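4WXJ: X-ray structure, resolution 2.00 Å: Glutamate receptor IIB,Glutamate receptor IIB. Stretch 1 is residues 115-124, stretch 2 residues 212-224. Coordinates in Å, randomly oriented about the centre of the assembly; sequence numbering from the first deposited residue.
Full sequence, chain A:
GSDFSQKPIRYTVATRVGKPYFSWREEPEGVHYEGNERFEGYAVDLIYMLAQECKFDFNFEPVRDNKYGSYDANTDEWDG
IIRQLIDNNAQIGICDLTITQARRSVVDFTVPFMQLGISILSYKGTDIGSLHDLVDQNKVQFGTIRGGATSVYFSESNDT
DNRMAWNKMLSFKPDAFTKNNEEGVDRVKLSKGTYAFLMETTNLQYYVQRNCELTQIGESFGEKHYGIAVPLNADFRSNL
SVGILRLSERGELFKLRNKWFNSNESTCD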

# COMPACT_ATOMS: atom_id res chain seq x y z
N GLN A 115 -10.40 -3.37 2.73
CA GLN A 115 -10.60 -3.82 1.36
C GLN A 115 -10.50 -2.62 0.44
O GLN A 115 -10.85 -1.50 0.83
N LEU A 116 -10.03 -2.85 -0.78
CA LEU A 116 -9.74 -1.76 -1.71
C LEU A 116 -9.72 -2.26 -3.15
O LEU A 116 -9.97 -3.43 -3.42
N GLY A 117 -9.41 -1.35 -4.06
CA GLY A 117 -9.24 -1.68 -5.46
C GLY A 117 -8.11 -0.88 -6.06
O GLY A 117 -7.33 -0.25 -5.34
N ILE A 118 -8.02 -0.92 -7.38
CA ILE A 118 -7.01 -0.19 -8.13
C ILE A 118 -7.70 0.80 -9.07
O ILE A 118 -8.79 0.52 -9.57
N SER A 119 -7.07 1.95 -9.29
CA SER A 119 -7.60 2.91 -10.24
C SER A 119 -6.48 3.79 -10.78
O SER A 119 -5.30 3.54 -10.53
N ILE A 120 -6.87 4.82 -11.54
CA ILE A 120 -5.91 5.65 -12.26
C ILE A 120 -5.89 7.08 -11.72
O ILE A 120 -6.91 7.77 -11.75
N LEU A 121 -4.73 7.51 -11.23
CA LEU A 121 -4.54 8.90 -10.82
C LEU A 121 -4.01 9.69 -12.01
O LEU A 121 -3.00 9.32 -12.61
N SER A 122 -4.69 10.78 -12.34
CA SER A 122 -4.35 11.58 -13.51
C SER A 122 -4.40 13.08 -13.23
O SER A 122 -5.05 13.53 -12.28
N TYR A 123 -3.71 13.83 -14.07
CA TYR A 123 -3.81 15.28 -14.06
C TYR A 123 -5.13 15.66 -14.72
O TYR A 123 -5.53 15.04 -15.70
N LYS A 124 -5.80 16.67 -14.18
CA LYS A 124 -7.07 17.12 -14.74
C LYS A 124 -6.89 17.64 -16.16
O LYS A 124 -5.83 18.16 -16.51
N CYS A 212 -5.79 19.48 -5.77
CA CYS A 212 -6.95 19.85 -6.58
C CYS A 212 -6.71 19.75 -8.09
O CYS A 212 -7.66 19.77 -8.87
N GLU A 213 -5.45 19.64 -8.50
CA GLU A 213 -5.13 19.55 -9.92
C GLU A 213 -5.20 18.11 -10.43
O GLU A 213 -4.93 17.85 -11.60
N LEU A 214 -5.56 17.19 -9.54
CA LEU A 214 -5.59 15.76 -9.86
C LEU A 214 -7.01 15.20 -9.79
O LEU A 214 -7.86 15.72 -9.08
N THR A 215 -7.23 14.11 -10.52
CA THR A 215 -8.53 13.44 -10.52
C THR A 215 -8.37 11.95 -10.83
O THR A 215 -7.31 11.51 -11.27
N GLN A 216 -9.44 11.20 -10.59
CA GLN A 216 -9.45 9.77 -10.87
C GLN A 216 -10.05 9.52 -12.25
O GLN A 216 -11.06 10.12 -12.61
N ILE A 217 -9.42 8.64 -13.03
CA ILE A 217 -9.95 8.23 -14.32
C ILE A 217 -10.65 6.87 -14.20
O ILE A 217 -10.05 5.90 -13.75
N GLY A 218 -11.91 6.83 -14.61
CA GLY A 218 -12.65 5.59 -14.66
C GLY A 218 -13.05 5.05 -13.29
O GLY A 218 -12.94 5.74 -12.28
N GLU A 219 -13.52 3.81 -13.29
CA GLU A 219 -13.97 3.15 -12.07
C GLU A 219 -12.84 2.39 -11.40
O GLU A 219 -11.80 2.13 -12.00
N SER A 220 -13.06 2.03 -10.14
CA SER A 220 -12.15 1.13 -9.44
C SER A 220 -12.26 -0.26 -10.05
O SER A 220 -13.35 -0.68 -10.45
N PHE A 221 -11.14 -0.97 -10.13
CA PHE A 221 -11.14 -2.35 -10.59
C PHE A 221 -10.23 -3.20 -9.72
O PHE A 221 -9.30 -2.70 -9.09
N GLY A 222 -10.51 -4.50 -9.69
CA GLY A 222 -9.76 -5.43 -8.87
C GLY A 222 -10.32 -5.52 -7.46
O GLY A 222 -11.06 -4.65 -7.01
N GLU A 223 -9.95 -6.60 -6.76
CA GLU A 223 -10.33 -6.80 -5.36
C GLU A 223 -9.09 -7.09 -4.53
O GLU A 223 -8.57 -8.20 -4.55
N LYS A 224 -8.62 -6.08 -3.81
CA LYS A 224 -7.39 -6.20 -3.02
C LYS A 224 -7.67 -5.97 -1.54
O LYS A 224 -8.69 -5.37 -1.18

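Stretch 1 runs antiparallel to stretch 2, and most of the polar pairing between them belongs to the backbone, which leaves the side chains largely free to pack. At one end L116 N donates to K224 O at 2.9 Å, and K224 N returns the bond to L116 O at 3.0 Å. The next closed pair joins I118 N to F221 O and F221 N to I118 O, both at 2.8 Å; the register slips by one residue between these pairs, a beta bulge. Further along, I217 N donates to I120 O at 2.9 Å, while S122 N reaches T215 O and T215 N reaches S122 O, each at 2.9 Å. K124 N closes the ladder on E213 O at 3.0 Å. Some of these carbonyls serve twice: I118 O also receives a CA-H contact from S220 CA at 3.4 Å, and S122 O one from L214 CA at 3.3 Å.

With the main chain so paired, one face of the sheet gathers the side chains of L116, I118, I120 and S122 with those of K224, F221, I217 and T215. I118 (m, t) places CG2 3.6 Å from F221 CE1. The phenylalanine, with chi1 in p, brings its flat ring back to the other strand, so that I118 O lies over one ring face. I120 and I217 both adopt m, t, and their branched CB atoms meet at 3.9 Å, a shape well suited to extended backbone. I217 CD1 continues to S122 CB, a tight 3.2 Å. A small serine suits this spot, and its hydroxyl is satisfied within its own strand: with chi1 in t, S122 OG donates to Y123 O at 3.0 Å. K224 combines both characters: its CB lies 4.0 Å from L116 CG and its CE 4.2 Å from I118 CD1, while the end of the chain leads away.

L121 and Q216 point to the other face. L121 (t, p) sets CD1 3.9 Å from L214 CB, and L214 (m, t) carries CD2 to within 4.1 Å of Y123 CD1. Y123, t at chi1, has its CA-to-CB bond pointing away but swings its ring back, bringing Y123 CE1 3.7 Å from E213 CG, with E213 O over one ring face. Buried S119, also t, holds OG 2.9 Å from Q216 OE1; the orientation of that amide is uncertain, so the nature of this polar contact remains open.

Glycines fit where space or backbone favours them. A CB on G117 would lie only 2.2 Å from S220 OG, a clash. G218 has a positive phi, which by itself favours glycine, and at G222 the backbone calls for it, since a CB would be jammed against the preceding carbonyl oxygen.

K124 finishes the contact. Its long chain, m at chi1 and then extended, lays CG 3.8 Å from T215 CG2 and CE 3.6 Å from L214 O, then delivers NZ to C212 O at 2.7 Å. That hydrogen bond gives the exposed lysine's ammonium an acceptor and occupies a carbonyl beyond the strand.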

# COMPACT_ATOMS: atom_id res chain seq x y z
CB GLN A 115 -11.95 -4.54 1.19
CG GLN A 115 -13.16 -3.71 1.56
CD GLN A 115 -14.47 -4.46 1.37
OE1 GLN A 115 -14.57 -5.64 1.70
NE2 GLN A 115 -15.47 -3.77 0.84
CB LEU A 116 -8.39 -1.12 -1.36
CG LEU A 116 -7.23 -2.12 -1.23
CD1 LEU A 116 -5.96 -1.58 -1.86
CD2 LEU A 116 -6.99 -2.46 0.24
CB ILE A 118 -6.11 -1.14 -8.95
CG1 ILE A 118 -5.35 -2.09 -8.02
CG2 ILE A 118 -5.12 -0.36 -9.82
CD1 ILE A 118 -4.68 -3.25 -8.73
CB SER A 119 -8.69 3.77 -9.59
OG SER A 119 -9.48 4.42 -10.58
CB ILE A 120 -6.25 5.69 -13.77
CG1 ILE A 120 -6.35 4.27 -14.34
CG2 ILE A 120 -5.20 6.50 -14.53
CD1 ILE A 120 -7.04 4.20 -15.68
CB LEU A 121 -3.58 9.00 -9.64
CG LEU A 121 -3.27 10.42 -9.16
CD1 LEU A 121 -4.51 11.10 -8.62
CD2 LEU A 121 -2.16 10.42 -8.12
CB SER A 122 -5.28 11.24 -14.67
OG SER A 122 -4.99 12.04 -15.80
CB TYR A 123 -2.62 15.91 -14.81
CG TYR A 123 -2.36 17.36 -14.47
CD1 TYR A 123 -1.50 17.70 -13.43
CD2 TYR A 123 -2.95 18.38 -15.19
CE1 TYR A 123 -1.25 19.02 -13.12
CE2 TYR A 123 -2.71 19.71 -14.89
CZ TYR A 123 -1.85 20.02 -13.85
OH TYR A 123 -1.61 21.34 -13.54
CB LYS A 124 -7.70 18.19 -13.85
CG LYS A 124 -8.41 17.64 -12.63
CD LYS A 124 -9.00 18.75 -11.77
CE LYS A 124 -9.92 18.18 -10.71
NZ LYS A 124 -10.18 19.15 -9.61
CB CYS A 212 -7.40 21.27 -6.22
SG CYS A 212 -7.77 21.52 -4.46
CB GLU A 213 -3.74 20.14 -10.20
CG GLU A 213 -2.55 19.34 -9.68
CD GLU A 213 -2.19 19.66 -8.24
OE1 GLU A 213 -3.12 19.77 -7.40
OE2 GLU A 213 -0.99 19.81 -7.94
CB LEU A 214 -4.68 14.99 -8.91
CG LEU A 214 -3.23 15.47 -8.84
CD1 LEU A 214 -2.45 14.62 -7.84
CD2 LEU A 214 -2.57 15.42 -10.21
CB THR A 215 -9.49 14.07 -11.56
OG1 THR A 215 -10.79 13.47 -11.44
CG2 THR A 215 -8.97 13.88 -12.98
CB GLN A 216 -10.24 9.01 -9.80
CG GLN A 216 -10.27 7.50 -9.98
CD GLN A 216 -11.15 6.79 -8.96
OE1 GLN A 216 -11.75 5.76 -9.26
NE2 GLN A 216 -11.22 7.33 -7.75
CB ILE A 217 -8.85 8.14 -15.40
CG1 ILE A 217 -8.32 9.54 -15.72
CG2 ILE A 217 -9.40 7.48 -16.67
CD1 ILE A 217 -7.16 9.56 -16.69
CB GLU A 219 -15.12 2.18 -12.40
CG GLU A 219 -16.38 2.86 -12.89
CD GLU A 219 -17.28 3.32 -11.76
OE1 GLU A 219 -17.70 2.48 -10.94
OE2 GLU A 219 -17.56 4.54 -11.69
CB SER A 220 -12.47 1.08 -7.95
OG SER A 220 -11.73 0.07 -7.29
CB PHE A 221 -10.71 -2.44 -12.06
CG PHE A 221 -9.41 -1.75 -12.36
CD1 PHE A 221 -8.21 -2.41 -12.20
CD2 PHE A 221 -9.40 -0.44 -12.81
CE1 PHE A 221 -7.01 -1.77 -12.48
CE2 PHE A 221 -8.20 0.20 -13.10
CZ PHE A 221 -7.01 -0.47 -12.93
CB GLU A 223 -11.32 -7.96 -5.22
CG GLU A 223 -12.69 -7.72 -5.85
CD GLU A 223 -13.62 -8.91 -5.68
OE1 GLU A 223 -13.50 -9.63 -4.66
OE2 GLU A 223 -14.46 -9.14 -6.57
CB LYS A 224 -6.33 -5.23 -3.53
CG LYS A 224 -6.05 -5.34 -5.03
CD LYS A 224 -5.59 -6.75 -5.43
CE LYS A 224 -5.57 -6.92 -6.95
NZ LYS A 224 -5.48 -8.35 -7.35